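C-domain type II peptide synthetase (Streptomyces globisporus, PDB 4ZNM) is a condensation-domain protein of a type II peptide synthetase, probably free-standing, with the two-lobed fold of that family. Local coordinates at residues V49-L54 with V150-A155. Residues are numbered along the deposited sequence; the frame is centred on the assembly and turned at random.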
loop_
_atom_site.group_PDB
_atom_site.type_symbol
_atom_site.label_atom_id
_atom_site.label_comp_id
_atom_site.label_asym_id
_atom_site.label_seq_id
_atom_site.Cartn_x
_atom_site.Cartn_y
_atom_site.Cartn_z
ATOM N N VAL A 49 3.659 -0.977 7.921
ATOM C CA VAL A 49 3.474 -1.660 9.207
ATOM C C VAL A 49 2.293 -2.577 9.075
ATOM O O VAL A 49 1.367 -2.290 8.348
ATOM C CB VAL A 49 3.238 -0.689 10.387
ATOM C CG1 VAL A 49 4.344 0.306 10.484
ATOM C CG2 VAL A 49 1.886 0.017 10.204
ATOM N N GLY A 50 2.316 -3.667 9.823
ATOM C CA GLY A 50 1.172 -4.555 9.890
ATOM C C GLY A 50 1.119 -5.184 11.270
ATOM O O GLY A 50 2.134 -5.244 11.999
ATOM N N ALA A 51 -0.074 -5.614 11.630
ATOM C CA ALA A 51 -0.306 -6.236 12.933
ATOM C C ALA A 51 -1.155 -7.475 12.787
ATOM O O ALA A 51 -2.114 -7.492 11.996
ATOM C CB ALA A 51 -0.981 -5.262 13.863
ATOM N N TRP A 52 -0.802 -8.485 13.582
ATOM C CA TRP A 52 -1.494 -9.767 13.623
ATOM C C TRP A 52 -1.867 -10.098 15.058
ATOM O O TRP A 52 -1.021 -9.972 15.964
ATOM C CB TRP A 52 -0.592 -10.850 13.069
ATOM C CG TRP A 52 -0.401 -10.795 11.613
ATOM C CD1 TRP A 52 -1.074 -11.516 10.684
ATOM C CD2 TRP A 52 0.519 -9.978 10.900
ATOM N NE1 TRP A 52 -0.626 -11.209 9.441
ATOM C CE2 TRP A 52 0.348 -10.259 9.541
ATOM C CE3 TRP A 52 1.460 -9.029 11.283
ATOM C CZ2 TRP A 52 1.094 -9.631 8.549
ATOM C CZ3 TRP A 52 2.204 -8.403 10.311
ATOM C CH2 TRP A 52 2.024 -8.710 8.949
ATOM N N ARG A 53 -3.100 -10.535 15.271
ATOM C CA ARG A 53 -3.527 -11.050 16.576
ATOM C C ARG A 53 -3.106 -12.511 16.672
ATOM O O ARG A 53 -3.477 -13.318 15.787
ATOM C CB ARG A 53 -5.055 -10.897 16.720
ATOM C CG ARG A 53 -5.629 -11.188 18.092
ATOM C CD ARG A 53 -5.349 -10.084 19.103
ATOM N NE ARG A 53 -6.007 -10.398 20.345
ATOM C CZ ARG A 53 -7.209 -9.976 20.702
ATOM N NH1 ARG A 53 -7.720 -10.400 21.843
ATOM N NH2 ARG A 53 -7.905 -9.144 19.936
ATOM N N LEU A 54 -2.342 -12.853 17.716
ATOM C CA LEU A 54 -1.830 -14.234 17.921
ATOM C C LEU A 54 -2.506 -14.939 19.087
ATOM O O LEU A 54 -2.549 -14.399 20.175
ATOM C CB LEU A 54 -0.320 -14.243 18.183
ATOM C CG LEU A 54 0.574 -13.517 17.178
ATOM C CD1 LEU A 54 2.064 -13.642 17.605
ATOM C CD2 LEU A 54 0.376 -14.074 15.819
ATOM N N VAL A 150 -0.461 -9.327 20.340
ATOM C CA VAL A 150 -0.458 -8.639 19.062
ATOM C C VAL A 150 0.996 -8.528 18.568
ATOM O O VAL A 150 1.847 -8.031 19.287
ATOM C CB VAL A 150 -1.094 -7.240 19.191
ATOM C CG1 VAL A 150 -0.994 -6.463 17.844
ATOM C CG2 VAL A 150 -2.516 -7.368 19.606
ATOM N N LEU A 151 1.265 -9.013 17.362
ATOM C CA LEU A 151 2.585 -8.917 16.777
ATOM C C LEU A 151 2.583 -7.800 15.736
ATOM O O LEU A 151 1.788 -7.860 14.783
ATOM C CB LEU A 151 2.975 -10.229 16.118
ATOM C CG LEU A 151 4.347 -10.172 15.424
ATOM C CD1 LEU A 151 5.499 -9.804 16.378
ATOM C CD2 LEU A 151 4.618 -11.459 14.688
ATOM N N VAL A 152 3.442 -6.801 15.918
ATOM C CA VAL A 152 3.578 -5.710 14.944
ATOM C C VAL A 152 4.888 -5.825 14.186
ATOM O O VAL A 152 5.958 -5.878 14.770
ATOM C CB VAL A 152 3.519 -4.323 15.590
ATOM C CG1 VAL A 152 3.621 -3.215 14.524
ATOM C CG2 VAL A 152 2.242 -4.171 16.415
ATOM N N LEU A 153 4.782 -5.868 12.868
ATOM C CA LEU A 153 5.951 -5.787 12.027
ATOM C C LEU A 153 6.042 -4.447 11.296
ATOM O O LEU A 153 5.036 -3.857 10.852
ATOM C CB LEU A 153 5.938 -6.926 11.021
ATOM C CG LEU A 153 5.779 -8.333 11.603
ATOM C CD1 LEU A 153 5.854 -9.353 10.441
ATOM C CD2 LEU A 153 6.844 -8.601 12.673
ATOM N N ILE A 154 7.267 -3.984 11.151
ATOM C CA ILE A 154 7.537 -2.786 10.386
ATOM C C ILE A 154 8.723 -3.027 9.485
ATOM O O ILE A 154 9.720 -3.610 9.883
ATOM C CB ILE A 154 7.771 -1.599 11.295
ATOM C CG1 ILE A 154 8.032 -0.353 10.455
ATOM C CG2 ILE A 154 8.884 -1.893 12.254
ATOM C CD1 ILE A 154 8.079 0.908 11.288
ATOM N N ALA A 155 8.578 -2.582 8.247
ATOM C CA ALA A 155 9.591 -2.797 7.235
ATOM C C ALA A 155 9.685 -1.573 6.358
ATOM O O ALA A 155 8.684 -0.889 6.115
ATOM C CB ALA A 155 9.237 -4.005 6.396
#
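Gly-50 and Trp-52 pair with Leu-153 and Leu-151 across two antiparallel strands, central neighbours in the mixed sheet of one lobe of a condensation domain; the axes of the two segments come within 4.6 Å, their directions 160° apart. Each hydrogen-bonded pair is joined by two N-H...O bonds, four in all. Gly-50 N donates to Leu-153 O and Leu-153 N returns the bond to Gly-50 O; likewise Trp-52 N donates to Leu-151 O, and Leu-151 N gives Trp-52 O a bond of 2.8 Å, nearly straight at 168°. The carbonyls accept a second, weaker approach: Ala-51 CA lies 3.2 Å from Leu-151 O, a CA-H...O contact.

Apolar contacts divide between the two faces. On that of Trp-52, Leu-151 and Leu-153, covered by helix 162-180 through Met-165, Ala-169 and Leu-172, the indole has CG anti to its own carbonyl carbon (chi1 -72°). Its six-membered ring leans along the strand toward Gly-50, on the face where that residue carries no side chain, and CZ3 meets Leu-153 CD1 at 3.8 Å, the two side chains crossing at about a right angle. Farther along, Leu-54 CD1 touches Leu-151 CB at 3.8 Å. The other face lies against helix 110-125, with Leu-121 meeting both Val-49 and Val-152. There Val-49 and Ile-154 run alongside each other, Val-49 CG1 lying 3.7 Å from Ile-154 CG1.

Arg-53 is the one charged side chain in the two segments. Its CD rests 4.0 Å from Val-150 CG2, while the guanidinium NH1 forms salt bridges with Asp-148 and Glu-110.

One polar detail concerns the indole edge: Leu-151 O lies in the ring plane, 3.7 Å from Trp-52 CE3.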